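Local coordinates for XC6422 protein (Xanthomonas campestris, PDB 2FUK) that is a small serine hydrolase of the alpha/beta-hydrolase fold without a lid, probably acting by hydrolysis on a substrate that is not specified, at residues Pro18-Asp23 with Arg78-Ala84; Val26-Glu30 with Leu65-Gly69; Pro37-Cys43 with Asp111-Gly117; Ser86-Gly90 with Phe120-Val124; Trp158-Gln162 with Val174-Leu178. All coordinates share one frame; numbering follows the deposited sequence.

Interaction 1 (Pro18-Asp23 with Arg78-Ala84); sequences PVGPLD and RSVGTSA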
# COMPACT_ATOMS: atom_id res chain seq x y z
N PRO A 18 -21.27 -19.96 -16.84
CA PRO A 18 -22.00 -20.50 -17.99
C PRO A 18 -21.58 -21.91 -18.42
O PRO A 18 -22.40 -22.66 -18.95
CB PRO A 18 -21.77 -19.46 -19.09
CG PRO A 18 -20.56 -18.68 -18.62
CD PRO A 18 -20.74 -18.61 -17.14
N VAL A 19 -20.32 -22.27 -18.20
CA VAL A 19 -19.87 -23.61 -18.59
C VAL A 19 -19.36 -24.43 -17.41
O VAL A 19 -18.64 -25.41 -17.58
CB VAL A 19 -18.76 -23.56 -19.69
CG1 VAL A 19 -19.31 -22.89 -20.96
CG2 VAL A 19 -17.54 -22.82 -19.18
N GLY A 20 -19.75 -24.03 -16.20
CA GLY A 20 -19.32 -24.76 -15.02
C GLY A 20 -18.80 -23.83 -13.94
O GLY A 20 -18.88 -22.60 -14.08
N PRO A 21 -18.24 -24.38 -12.86
CA PRO A 21 -17.69 -23.64 -11.71
C PRO A 21 -16.63 -22.61 -12.08
O PRO A 21 -15.86 -22.80 -13.02
CB PRO A 21 -17.11 -24.75 -10.84
CG PRO A 21 -17.94 -25.95 -11.19
CD PRO A 21 -18.04 -25.83 -12.68
N LEU A 22 -16.61 -21.51 -11.33
CA LEU A 22 -15.64 -20.44 -11.52
C LEU A 22 -15.00 -20.12 -10.17
O LEU A 22 -15.70 -19.94 -9.17
CB LEU A 22 -16.31 -19.17 -12.07
CG LEU A 22 -16.84 -19.15 -13.51
CD1 LEU A 22 -17.63 -17.86 -13.76
CD2 LEU A 22 -15.68 -19.27 -14.48
N ASP A 23 -13.67 -20.08 -10.14
CA ASP A 23 -12.95 -19.75 -8.91
C ASP A 23 -13.12 -18.26 -8.68
O ASP A 23 -12.87 -17.46 -9.58
CB ASP A 23 -11.46 -20.05 -9.06
CG ASP A 23 -11.18 -21.51 -9.29
OD1 ASP A 23 -10.10 -21.79 -9.85
OD2 ASP A 23 -12.01 -22.36 -8.92
N ARG A 78 -12.69 -19.34 -17.46
CA ARG A 78 -12.80 -20.76 -17.74
C ARG A 78 -11.43 -21.36 -18.11
O ARG A 78 -10.61 -20.71 -18.76
CB ARG A 78 -13.79 -20.99 -18.89
CG ARG A 78 -13.39 -20.30 -20.18
CD ARG A 78 -14.49 -20.38 -21.22
NE ARG A 78 -15.74 -19.81 -20.73
CZ ARG A 78 -16.90 -19.90 -21.38
NH1 ARG A 78 -16.95 -20.55 -22.54
NH2 ARG A 78 -18.00 -19.35 -20.87
N SER A 79 -11.20 -22.60 -17.67
CA SER A 79 -9.96 -23.35 -17.93
C SER A 79 -8.78 -23.00 -17.03
O SER A 79 -7.78 -23.72 -17.02
CB SER A 79 -9.53 -23.21 -19.39
OG SER A 79 -8.69 -22.09 -19.59
N VAL A 80 -8.88 -21.92 -16.26
CA VAL A 80 -7.79 -21.52 -15.37
C VAL A 80 -8.06 -22.00 -13.94
O VAL A 80 -9.19 -21.93 -13.45
CB VAL A 80 -7.60 -19.99 -15.39
CG1 VAL A 80 -6.57 -19.57 -14.36
CG2 VAL A 80 -7.16 -19.56 -16.78
N GLY A 81 -7.01 -22.49 -13.27
CA GLY A 81 -7.16 -22.98 -11.91
C GLY A 81 -8.17 -24.10 -11.94
O GLY A 81 -8.02 -25.05 -12.72
N THR A 82 -9.20 -24.01 -11.10
CA THR A 82 -10.24 -25.03 -11.11
C THR A 82 -11.55 -24.53 -11.72
O THR A 82 -12.63 -25.06 -11.47
CB THR A 82 -10.49 -25.64 -9.70
OG1 THR A 82 -10.63 -24.61 -8.72
CG2 THR A 82 -9.31 -26.55 -9.32
N SER A 83 -11.45 -23.47 -12.53
CA SER A 83 -12.62 -22.96 -13.22
C SER A 83 -12.75 -23.93 -14.39
O SER A 83 -11.79 -24.15 -15.13
CB SER A 83 -12.39 -21.54 -13.75
OG SER A 83 -12.57 -20.58 -12.72
N ALA A 84 -13.93 -24.52 -14.54
CA ALA A 84 -14.15 -25.49 -15.61
C ALA A 84 -14.14 -24.87 -17.01
O ALA A 84 -14.19 -23.65 -17.17
CB ALA A 84 -15.47 -26.20 -15.38

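Interaction 2 (Val26-Glu30 with Leu65-Gly69); sequences VDLPE and LRELG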
# COMPACT_ATOMS: atom_id res chain seq x y z
N VAL A 26 -13.02 -12.80 -3.00
CA VAL A 26 -13.55 -11.50 -2.62
C VAL A 26 -12.63 -10.91 -1.56
O VAL A 26 -12.44 -11.51 -0.50
CB VAL A 26 -14.98 -11.62 -2.04
CG1 VAL A 26 -15.49 -10.25 -1.63
CG2 VAL A 26 -15.91 -12.26 -3.07
N ASP A 27 -12.04 -9.76 -1.87
CA ASP A 27 -11.14 -9.09 -0.92
C ASP A 27 -11.86 -7.86 -0.37
O ASP A 27 -12.25 -6.97 -1.13
CB ASP A 27 -9.84 -8.62 -1.61
CG ASP A 27 -9.23 -9.67 -2.53
OD1 ASP A 27 -9.11 -10.85 -2.14
OD2 ASP A 27 -8.84 -9.29 -3.66
N LEU A 28 -12.05 -7.80 0.94
CA LEU A 28 -12.72 -6.65 1.55
C LEU A 28 -11.81 -5.42 1.53
O LEU A 28 -10.59 -5.54 1.41
CB LEU A 28 -13.14 -6.99 2.98
CG LEU A 28 -14.29 -8.00 3.05
CD1 LEU A 28 -14.56 -8.40 4.49
CD2 LEU A 28 -15.53 -7.39 2.42
N PRO A 29 -12.39 -4.22 1.65
CA PRO A 29 -11.59 -2.99 1.64
C PRO A 29 -10.60 -2.86 2.78
O PRO A 29 -10.71 -3.54 3.81
CB PRO A 29 -12.65 -1.90 1.65
CG PRO A 29 -13.75 -2.51 2.39
CD PRO A 29 -13.82 -3.90 1.83
N GLU A 30 -9.63 -1.98 2.59
CA GLU A 30 -8.60 -1.72 3.58
C GLU A 30 -9.24 -1.22 4.87
O GLU A 30 -10.19 -0.43 4.83
CB GLU A 30 -7.63 -0.66 3.06
CG GLU A 30 -6.48 -0.29 3.99
CD GLU A 30 -5.27 -1.18 3.82
OE1 GLU A 30 -5.34 -2.38 4.17
OE2 GLU A 30 -4.24 -0.69 3.31
N LEU A 65 -7.38 -0.64 -5.28
CA LEU A 65 -8.78 -0.28 -5.12
C LEU A 65 -9.26 -0.51 -3.69
O LEU A 65 -10.04 0.28 -3.17
CB LEU A 65 -9.64 -1.09 -6.09
CG LEU A 65 -9.35 -0.83 -7.57
CD1 LEU A 65 -10.17 -1.78 -8.43
CD2 LEU A 65 -9.67 0.61 -7.90
N ARG A 66 -8.80 -1.58 -3.06
CA ARG A 66 -9.18 -1.87 -1.68
C ARG A 66 -8.74 -0.74 -0.76
O ARG A 66 -9.44 -0.38 0.19
CB ARG A 66 -8.52 -3.17 -1.21
CG ARG A 66 -8.97 -4.41 -1.96
CD ARG A 66 -8.10 -5.62 -1.62
NE ARG A 66 -8.26 -6.06 -0.24
CZ ARG A 66 -7.52 -7.01 0.33
NH1 ARG A 66 -7.74 -7.36 1.59
NH2 ARG A 66 -6.56 -7.62 -0.37
N GLU A 67 -7.57 -0.18 -1.03
CA GLU A 67 -7.02 0.90 -0.22
C GLU A 67 -7.86 2.17 -0.35
O GLU A 67 -7.70 3.11 0.43
CB GLU A 67 -5.57 1.18 -0.60
CG GLU A 67 -4.64 0.00 -0.31
CD GLU A 67 -3.18 0.27 -0.66
OE1 GLU A 67 -2.91 1.27 -1.37
OE2 GLU A 67 -2.31 -0.52 -0.24
N LEU A 68 -8.74 2.20 -1.35
CA LEU A 68 -9.61 3.34 -1.55
C LEU A 68 -11.00 3.06 -0.96
O LEU A 68 -11.92 3.86 -1.13
CB LEU A 68 -9.75 3.66 -3.04
CG LEU A 68 -8.46 4.09 -3.75
CD1 LEU A 68 -8.78 4.41 -5.19
CD2 LEU A 68 -7.87 5.30 -3.05
N GLY A 69 -11.12 1.93 -0.28
CA GLY A 69 -12.38 1.55 0.35
C GLY A 69 -13.32 0.74 -0.53
O GLY A 69 -14.51 0.58 -0.22

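Interaction 3 (Pro37-Cys43 with Asp111-Gly117); sequences PVTAIVC and DTLWLAG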
# COMPACT_ATOMS: atom_id res chain seq x y z
N PRO A 37 -19.42 2.62 -1.62
CA PRO A 37 -20.56 1.80 -2.03
C PRO A 37 -20.26 1.28 -3.43
O PRO A 37 -21.05 1.45 -4.36
CB PRO A 37 -21.71 2.80 -2.01
CG PRO A 37 -21.06 4.06 -2.46
CD PRO A 37 -19.73 4.06 -1.74
N VAL A 38 -19.09 0.66 -3.57
CA VAL A 38 -18.63 0.15 -4.85
C VAL A 38 -17.97 -1.21 -4.71
O VAL A 38 -17.28 -1.49 -3.73
CB VAL A 38 -17.56 1.10 -5.45
CG1 VAL A 38 -17.05 0.54 -6.78
CG2 VAL A 38 -18.13 2.51 -5.64
N THR A 39 -18.20 -2.07 -5.70
CA THR A 39 -17.58 -3.39 -5.75
C THR A 39 -16.96 -3.42 -7.14
O THR A 39 -17.61 -3.07 -8.13
CB THR A 39 -18.60 -4.55 -5.63
OG1 THR A 39 -19.17 -4.56 -4.32
CG2 THR A 39 -17.90 -5.89 -5.86
N ALA A 40 -15.69 -3.81 -7.21
CA ALA A 40 -14.98 -3.88 -8.48
C ALA A 40 -14.58 -5.31 -8.79
O ALA A 40 -14.28 -6.09 -7.88
CB ALA A 40 -13.74 -2.99 -8.43
N ILE A 41 -14.59 -5.65 -10.07
CA ILE A 41 -14.17 -6.98 -10.51
C ILE A 41 -12.92 -6.76 -11.35
O ILE A 41 -12.90 -5.89 -12.21
CB ILE A 41 -15.24 -7.66 -11.40
CG1 ILE A 41 -16.54 -7.84 -10.61
CG2 ILE A 41 -14.74 -9.03 -11.86
CD1 ILE A 41 -17.70 -8.33 -11.44
N VAL A 42 -11.88 -7.54 -11.07
CA VAL A 42 -10.61 -7.42 -11.79
C VAL A 42 -10.36 -8.69 -12.60
O VAL A 42 -10.31 -9.79 -12.05
CB VAL A 42 -9.43 -7.21 -10.80
CG1 VAL A 42 -8.12 -7.06 -11.57
CG2 VAL A 42 -9.69 -5.98 -9.94
N CYS A 43 -10.19 -8.53 -13.91
CA CYS A 43 -9.97 -9.65 -14.83
C CYS A 43 -8.48 -9.89 -15.11
O CYS A 43 -7.72 -8.94 -15.30
CB CYS A 43 -10.72 -9.42 -16.14
SG CYS A 43 -12.52 -9.20 -15.95
N ASP A 111 -24.66 -1.11 -4.22
CA ASP A 111 -23.32 -0.71 -4.68
C ASP A 111 -23.36 -0.42 -6.17
O ASP A 111 -24.29 -0.83 -6.86
CB ASP A 111 -22.30 -1.85 -4.52
CG ASP A 111 -21.78 -1.98 -3.11
OD1 ASP A 111 -22.23 -1.24 -2.22
OD2 ASP A 111 -20.89 -2.85 -2.92
N THR A 112 -22.34 0.27 -6.65
CA THR A 112 -22.22 0.50 -8.08
C THR A 112 -21.11 -0.46 -8.51
O THR A 112 -20.37 -0.99 -7.67
CB THR A 112 -21.84 1.95 -8.45
OG1 THR A 112 -20.81 2.43 -7.58
CG2 THR A 112 -23.07 2.85 -8.34
N LEU A 113 -20.98 -0.69 -9.81
CA LEU A 113 -19.97 -1.62 -10.29
C LEU A 113 -18.82 -1.03 -11.09
O LEU A 113 -19.02 -0.26 -12.04
CB LEU A 113 -20.66 -2.69 -11.14
CG LEU A 113 -19.75 -3.77 -11.74
CD1 LEU A 113 -19.31 -4.73 -10.65
CD2 LEU A 113 -20.50 -4.50 -12.83
N TRP A 114 -17.61 -1.41 -10.71
CA TRP A 114 -16.41 -0.97 -11.41
C TRP A 114 -15.79 -2.22 -12.03
O TRP A 114 -15.82 -3.29 -11.44
CB TRP A 114 -15.41 -0.34 -10.45
CG TRP A 114 -15.74 1.07 -10.03
CD1 TRP A 114 -16.98 1.65 -9.98
CD2 TRP A 114 -14.82 2.04 -9.52
NE1 TRP A 114 -16.88 2.92 -9.45
CE2 TRP A 114 -15.57 3.18 -9.16
CE3 TRP A 114 -13.43 2.05 -9.32
CZ2 TRP A 114 -14.98 4.33 -8.61
CZ3 TRP A 114 -12.85 3.19 -8.77
CH2 TRP A 114 -13.62 4.31 -8.42
N LEU A 115 -15.23 -2.08 -13.23
CA LEU A 115 -14.58 -3.19 -13.91
C LEU A 115 -13.16 -2.79 -14.24
O LEU A 115 -12.89 -1.64 -14.58
CB LEU A 115 -15.32 -3.56 -15.20
CG LEU A 115 -16.73 -4.16 -15.12
CD1 LEU A 115 -17.24 -4.46 -16.53
CD2 LEU A 115 -16.71 -5.42 -14.29
N ALA A 116 -12.24 -3.75 -14.12
CA ALA A 116 -10.84 -3.50 -14.45
C ALA A 116 -10.27 -4.78 -15.01
O ALA A 116 -10.79 -5.87 -14.76
CB ALA A 116 -10.06 -3.08 -13.20
N GLY A 117 -9.20 -4.66 -15.77
CA GLY A 117 -8.59 -5.85 -16.33
C GLY A 117 -7.20 -5.56 -16.81
O GLY A 117 -6.87 -4.42 -17.13

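Interaction 4 (Ser86-Gly90 with Phe120-Val124); sequences SFDHG and FGAYV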
# COMPACT_ATOMS: atom_id res chain seq x y z
N SER A 86 -12.81 -24.59 -21.32
CA SER A 86 -11.62 -24.36 -22.11
C SER A 86 -11.57 -22.92 -22.65
O SER A 86 -12.60 -22.29 -22.89
CB SER A 86 -11.55 -25.36 -23.27
OG SER A 86 -12.77 -25.40 -23.98
N PHE A 87 -10.35 -22.43 -22.84
CA PHE A 87 -10.11 -21.08 -23.35
C PHE A 87 -10.98 -20.82 -24.58
O PHE A 87 -11.04 -21.65 -25.48
CB PHE A 87 -8.63 -20.95 -23.70
CG PHE A 87 -8.25 -19.61 -24.26
CD1 PHE A 87 -8.36 -18.46 -23.48
CD2 PHE A 87 -7.78 -19.49 -25.56
CE1 PHE A 87 -8.00 -17.22 -23.99
CE2 PHE A 87 -7.43 -18.25 -26.09
CZ PHE A 87 -7.54 -17.12 -25.30
N ASP A 88 -11.65 -19.67 -24.62
CA ASP A 88 -12.53 -19.34 -25.74
C ASP A 88 -12.20 -18.00 -26.40
O ASP A 88 -13.08 -17.33 -26.92
CB ASP A 88 -13.99 -19.38 -25.26
CG ASP A 88 -14.98 -19.45 -26.41
OD1 ASP A 88 -14.73 -20.22 -27.37
OD2 ASP A 88 -16.03 -18.77 -26.35
N HIS A 89 -10.92 -17.63 -26.38
CA HIS A 89 -10.45 -16.41 -27.03
C HIS A 89 -11.17 -15.10 -26.73
O HIS A 89 -11.20 -14.19 -27.58
CB HIS A 89 -10.42 -16.62 -28.55
CG HIS A 89 -9.35 -17.56 -29.02
ND1 HIS A 89 -9.43 -18.93 -28.85
CD2 HIS A 89 -8.16 -17.33 -29.61
CE1 HIS A 89 -8.33 -19.49 -29.33
NE2 HIS A 89 -7.54 -18.54 -29.79
N GLY A 90 -11.74 -14.99 -25.54
CA GLY A 90 -12.41 -13.75 -25.18
C GLY A 90 -13.91 -13.72 -25.39
O GLY A 90 -14.56 -12.76 -24.98
N PHE A 120 -5.27 -9.33 -21.58
CA PHE A 120 -6.43 -10.08 -22.06
C PHE A 120 -7.65 -9.70 -21.21
O PHE A 120 -8.76 -9.60 -21.73
CB PHE A 120 -6.18 -11.59 -21.96
CG PHE A 120 -7.40 -12.44 -22.23
CD1 PHE A 120 -8.10 -13.02 -21.18
CD2 PHE A 120 -7.84 -12.65 -23.53
CE1 PHE A 120 -9.23 -13.81 -21.42
CE2 PHE A 120 -8.97 -13.44 -23.78
CZ PHE A 120 -9.66 -14.02 -22.72
N GLY A 121 -7.42 -9.48 -19.92
CA GLY A 121 -8.51 -9.12 -19.04
C GLY A 121 -9.08 -7.74 -19.35
O GLY A 121 -10.24 -7.46 -19.05
N ALA A 122 -8.26 -6.88 -19.93
CA ALA A 122 -8.71 -5.55 -20.31
C ALA A 122 -9.57 -5.68 -21.56
O ALA A 122 -10.55 -4.96 -21.74
CB ALA A 122 -7.51 -4.64 -20.57
N TYR A 123 -9.19 -6.61 -22.44
CA TYR A 123 -9.96 -6.83 -23.66
C TYR A 123 -11.35 -7.35 -23.28
O TYR A 123 -12.35 -6.85 -23.77
CB TYR A 123 -9.25 -7.85 -24.56
CG TYR A 123 -10.10 -8.42 -25.68
CD1 TYR A 123 -10.55 -7.61 -26.73
CD2 TYR A 123 -10.44 -9.77 -25.69
CE1 TYR A 123 -11.32 -8.14 -27.78
CE2 TYR A 123 -11.21 -10.31 -26.73
CZ TYR A 123 -11.64 -9.49 -27.77
OH TYR A 123 -12.39 -10.02 -28.80
N VAL A 124 -11.40 -8.35 -22.40
CA VAL A 124 -12.69 -8.92 -22.00
C VAL A 124 -13.59 -7.92 -21.28
O VAL A 124 -14.79 -7.87 -21.55
CB VAL A 124 -12.49 -10.17 -21.10
CG1 VAL A 124 -13.85 -10.68 -20.61
CG2 VAL A 124 -11.79 -11.26 -21.88

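Interaction 5 (Trp158-Gln162 with Val174-Leu178); sequences WLVIQ and VYDWL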
# COMPACT_ATOMS: atom_id res chain seq x y z
N TRP A 158 -13.36 6.23 -17.79
CA TRP A 158 -12.50 5.14 -18.24
C TRP A 158 -11.03 5.54 -18.12
O TRP A 158 -10.62 6.61 -18.59
CB TRP A 158 -12.87 4.80 -19.69
CG TRP A 158 -12.04 3.74 -20.36
CD1 TRP A 158 -11.34 2.73 -19.77
CD2 TRP A 158 -11.88 3.57 -21.77
NE1 TRP A 158 -10.74 1.94 -20.72
CE2 TRP A 158 -11.05 2.43 -21.96
CE3 TRP A 158 -12.35 4.26 -22.90
CZ2 TRP A 158 -10.68 1.98 -23.24
CZ3 TRP A 158 -11.98 3.81 -24.16
CH2 TRP A 158 -11.16 2.68 -24.32
N LEU A 159 -10.25 4.68 -17.48
CA LEU A 159 -8.82 4.92 -17.27
C LEU A 159 -7.97 3.85 -17.94
O LEU A 159 -8.23 2.66 -17.79
CB LEU A 159 -8.52 4.94 -15.77
CG LEU A 159 -7.05 4.97 -15.33
CD1 LEU A 159 -6.41 6.29 -15.73
CD2 LEU A 159 -6.98 4.79 -13.82
N VAL A 160 -6.95 4.29 -18.67
CA VAL A 160 -6.03 3.39 -19.35
C VAL A 160 -4.62 3.63 -18.82
O VAL A 160 -4.16 4.78 -18.74
CB VAL A 160 -6.02 3.60 -20.88
CG1 VAL A 160 -4.91 2.77 -21.52
CG2 VAL A 160 -7.37 3.21 -21.47
N ILE A 161 -3.94 2.56 -18.44
CA ILE A 161 -2.57 2.64 -17.95
C ILE A 161 -1.71 1.75 -18.85
O ILE A 161 -2.01 0.57 -19.04
CB ILE A 161 -2.47 2.16 -16.49
CG1 ILE A 161 -3.32 3.08 -15.61
CG2 ILE A 161 -1.01 2.14 -16.04
CD1 ILE A 161 -3.48 2.61 -14.20
N GLN A 162 -0.65 2.33 -19.41
CA GLN A 162 0.21 1.59 -20.31
C GLN A 162 1.70 1.74 -20.04
O GLN A 162 2.20 2.86 -19.90
CB GLN A 162 -0.08 2.04 -21.75
CG GLN A 162 0.83 1.41 -22.80
CD GLN A 162 0.61 -0.08 -22.93
OE1 GLN A 162 1.56 -0.86 -22.98
NE2 GLN A 162 -0.65 -0.47 -22.99
N VAL A 174 -1.52 1.08 -29.04
CA VAL A 174 -2.52 1.54 -28.08
C VAL A 174 -2.80 3.02 -28.34
O VAL A 174 -3.95 3.43 -28.47
CB VAL A 174 -2.01 1.36 -26.63
CG1 VAL A 174 -3.01 1.96 -25.64
CG2 VAL A 174 -1.82 -0.13 -26.34
N TYR A 175 -1.74 3.81 -28.41
CA TYR A 175 -1.90 5.24 -28.63
C TYR A 175 -2.56 5.55 -29.97
O TYR A 175 -3.41 6.45 -30.06
CB TYR A 175 -0.54 5.95 -28.51
CG TYR A 175 0.22 5.58 -27.26
CD1 TYR A 175 -0.44 5.28 -26.07
CD2 TYR A 175 1.62 5.49 -27.26
CE1 TYR A 175 0.25 4.90 -24.92
CE2 TYR A 175 2.33 5.11 -26.12
CZ TYR A 175 1.63 4.81 -24.95
OH TYR A 175 2.31 4.41 -23.82
N ASP A 176 -2.19 4.81 -31.02
CA ASP A 176 -2.78 5.04 -32.34
C ASP A 176 -4.28 4.79 -32.31
O ASP A 176 -5.04 5.40 -33.05
CB ASP A 176 -2.15 4.13 -33.40
CG ASP A 176 -0.74 4.55 -33.80
OD1 ASP A 176 -0.28 5.64 -33.39
OD2 ASP A 176 -0.10 3.78 -34.55
N TRP A 177 -4.70 3.86 -31.45
CA TRP A 177 -6.11 3.51 -31.32
C TRP A 177 -6.84 4.55 -30.48
O TRP A 177 -7.92 5.02 -30.86
CB TRP A 177 -6.23 2.11 -30.69
CG TRP A 177 -7.56 1.80 -30.07
CD1 TRP A 177 -8.78 1.85 -30.67
CD2 TRP A 177 -7.79 1.38 -28.72
NE1 TRP A 177 -9.76 1.48 -29.78
CE2 TRP A 177 -9.18 1.19 -28.57
CE3 TRP A 177 -6.95 1.14 -27.62
CZ2 TRP A 177 -9.76 0.78 -27.37
CZ3 TRP A 177 -7.53 0.73 -26.42
CH2 TRP A 177 -8.92 0.55 -26.31
N LEU A 178 -6.26 4.92 -29.34
CA LEU A 178 -6.88 5.89 -28.46
C LEU A 178 -7.05 7.27 -29.08
O LEU A 178 -8.01 7.97 -28.78
CB LEU A 178 -6.08 6.01 -27.16
CG LEU A 178 -6.15 4.80 -26.23
CD1 LEU A 178 -5.38 5.09 -24.94
CD2 LEU A 178 -7.61 4.46 -25.91

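Interaction 1 (Pro18-Asp23 with Arg78-Ala84)
The turn before strand 20-27 and the strand's first residues are joined here to the long loop that leads from strand 71-75 to helix 92-107, and the loop meets the strand partly through a type II' beta turn running from Val80 to Ser83. Asp23 and Thr82 form the polar centre. The Asp23 carboxylate takes two bonds from Thr82: the backbone N meets OD1 at 2.7 Å on its syn lone pair, and Thr82 OG1 meets OD2 at 2.6 Å, also on the syn side but 20° out of the carboxylate plane. With both oxygens engaged the carboxylate cannot easily rotate, and Asn76 adds a further bond to OD1. Next in line, Ser83 OG accepts the backbone N of Asp23 at 2.8 Å in a nearly straight bond, while itself bonded to the carbonyl of Asn76. One residue further, Ala84 N reaches Pro21 O at 3.0 Å, and the methyl of Ala84 packs on Pro21 CD. At the other end the Arg78 chain, bent at chi3 (57°), sets its guanidinium against Val19, whose CG2 sits over the centre of one face, 3.7 Å from Arg78 CZ. Pro18 CG lies at the edge, 3.5 Å from Arg78 NH2, and Arg78 NE is salt-bridged to Asp96 on helix 92-107. Asp23 thus holds a type II' turn against the antiparallel hairpin of strands 11-17 and 20-27, at one side of the alpha/beta-hydrolase sheet.

Interaction 2 (Val26-Glu30 with Leu65-Gly69)
The backbone leaving strand 20-27 passes over the end of helix 56-66, with Pro29 CA 4.3 Å from Arg66 CA, and Glu30 N bonds to Arg66 O at 2.9 Å. That carbonyl serves two donors: Glu30 N comes from above its plane, 56° out of it, and Gly69 N arrives from the opposite face. Arg66 returns the link with its side chain. A bend at chi3 (68°) swings the guanidinium back to the chain leaving the strand, where NE gives a 2.9 Å bond to Leu28 O lying in the guanidinium plane; NH1 adds a weak one. Asp27 CB rests over one face of the same group, 3.3 Å from Arg66 NE, but the Asp27 carboxylate is salt-bridged to Arg74 instead. Pro29 CB packs against the backbone of Gly69, 3.5 Å from its C atom. The Glu30 and Glu67 side chains run side by side in the same direction, with their OE2 atoms 4.0 Å apart. This closeness is probably eased by the second subunit, whose Arg63 and Arg205 form salt bridges to Glu30 and Glu67 respectively. Glu30 N thus shares Arg66 O with the Schellman motif that ends the helix, in which Gly69, at positive phi, is the C-prime residue and its N bonds to Arg66 O.

Interaction 3 (Pro37-Cys43 with Asp111-Gly117)
Val38 directs CG1 anti to its own backbone N (chi1 179°), and Trp114 has CG anti to its carbonyl carbon (chi1 -77°); between them these torsions lay a methyl over the indole. The two residues sit on neighbouring parallel strands, 38-43 and 112-118, at the centre of the alpha/beta-hydrolase sheet. Val38 CG1 stands 3.4 Å from the centroid of the five-membered ring of Trp114, close to the ring normal, in a CH-pi contact over the face. On that side of the sheet Ala40 CB also packs on Trp114 CB, followed by Val42 and Ala116. The other side is lined by Ile41, which lies alongside Leu115 with CB 3.9 Å from Leu115 CD2 and meets Leu113 CD1 through its own CD1. Thr39 and Cys43 share this side, against helix 92-107.

The backbones are joined in regular parallel fashion. Thr39 and Ile41 each use both N and O, bonding to Thr112 and Trp114 and to Trp114 and Ala116 in turn, and the short segments are only 16° from parallel. Cys43 N ends the series on Ala116 O at 2.9 Å. Next to it lies Gly117, the first glycine of what is probably the nucleophile elbow. At the opposite end Thr112 N binds Pro37 O at 2.9 Å. There the Asp111 carboxylate turns back across the strand end: its OD1 is salt-bridged to Arg108, while Thr39 OG1 donates to the anti lone pair of Asp111 OD2 over 2.8 Å.

Interaction 4 (Ser86-Gly90 with Phe120-Val124)
Phe120, at the first turn of helix 120-132, meets the loop residues Phe87 and Gly90 with the outer end of its ring. Its CG is anti to the backbone N (chi1 171°), which extends the ring from the helix toward the loop. Phe120 CZ comes within 3.8 Å of Phe87 CE1; the rings are inclined at 51° with centroids 5.7 Å apart, and the side chains slide past each other in opposite directions. At the ring edge, in its plane, lies the backbone of Gly90, whose N is 3.6 Å from Phe120 CE2. That N-H is engaged elsewhere, by the carboxylate of Glu93. Three residues on, Tyr123 presents the edge of its ring, with CE2 4.0 Å from both Gly90 CA and His89 O, while its ring is stacked with Trp147. Val124 follows: its CG2 reaches Gly90 CA at 4.2 Å and also covers one face of Phe120. Gly90, with no side chain and at positive phi, lets these three helix side chains approach its backbone. Within the loop, His89 N sits over the centre of the Phe87 ring. No hydrogen bond crosses between the segments, and the contact rests on van der Waals packing of rings against backbone and ring. Phe120 also meets Phe77 edge-to-face; it lies within the probable nucleophile elbow, the strand-turn-helix element characteristic of alpha/beta hydrolases.

Interaction 5 (Trp158-Gln162 with Val174-Leu178)
Trp158 and Trp177 come from opposite directions and meet through the outer ends of their six-membered rings, CH2 to CH2 at 3.7 Å. Trp177 lies at the edge of the Trp158 ring, near its plane, and the two planes are inclined at 61°. One face of the Trp158 ring is covered by Val160 CG2, and one face of Trp177 by Leu178 CD2, each from within its own segment. Trp158 CG lies anti to the backbone N (chi1 177°), which carries the indole out to the helix; its NE1 bonds to Ser139 OG. In the middle of the contact Val160 CG1 and Leu178 CD1 meet tip to tip at 4.2 Å. Further along, Gln162 bends at chi2 and sets its CG 3.5 Å from Tyr175 OH. Tyr175 OH has its polar partner in Asp164. Val174, one turn before Leu178, also packs against the Gln162 side chain. The axes of the short segments are 11.3 Å apart and run at 157°, close to antiparallel, and the space between them is bridged by side chains without a hydrogen bond. Helix 171-178 is thereby seated on strand 158-163 as the connecting helix of a beta-alpha-beta unit that ends in strand 186-190, with Leu126 of helix 120-132 touching both tryptophans.

How the interactions relate
Four of the five contacts reach one mixed sheet. Interaction 3 lies near its middle, about 8 Å from the centre of the chain, while interactions 1 and 5 lie about 30 Å apart (centre to centre) on opposite sides of that centre. Interactions 1 and 2 share strand 20-27, and interaction 2 is nested inside the loop closed by interaction 1. Interaction 3 crosses both along the chain and touches interaction 2 through Leu65 on Ala40. Interaction 4 touches interaction 1 at Ser86 and interaction 3 at Gly121, within the probable nucleophile elbow. Interaction 5 comes last, joining strand 158-163 to helix 171-178. Together they tie hairpin, central sheet, elbow helix and a later beta-alpha-beta unit into one domain.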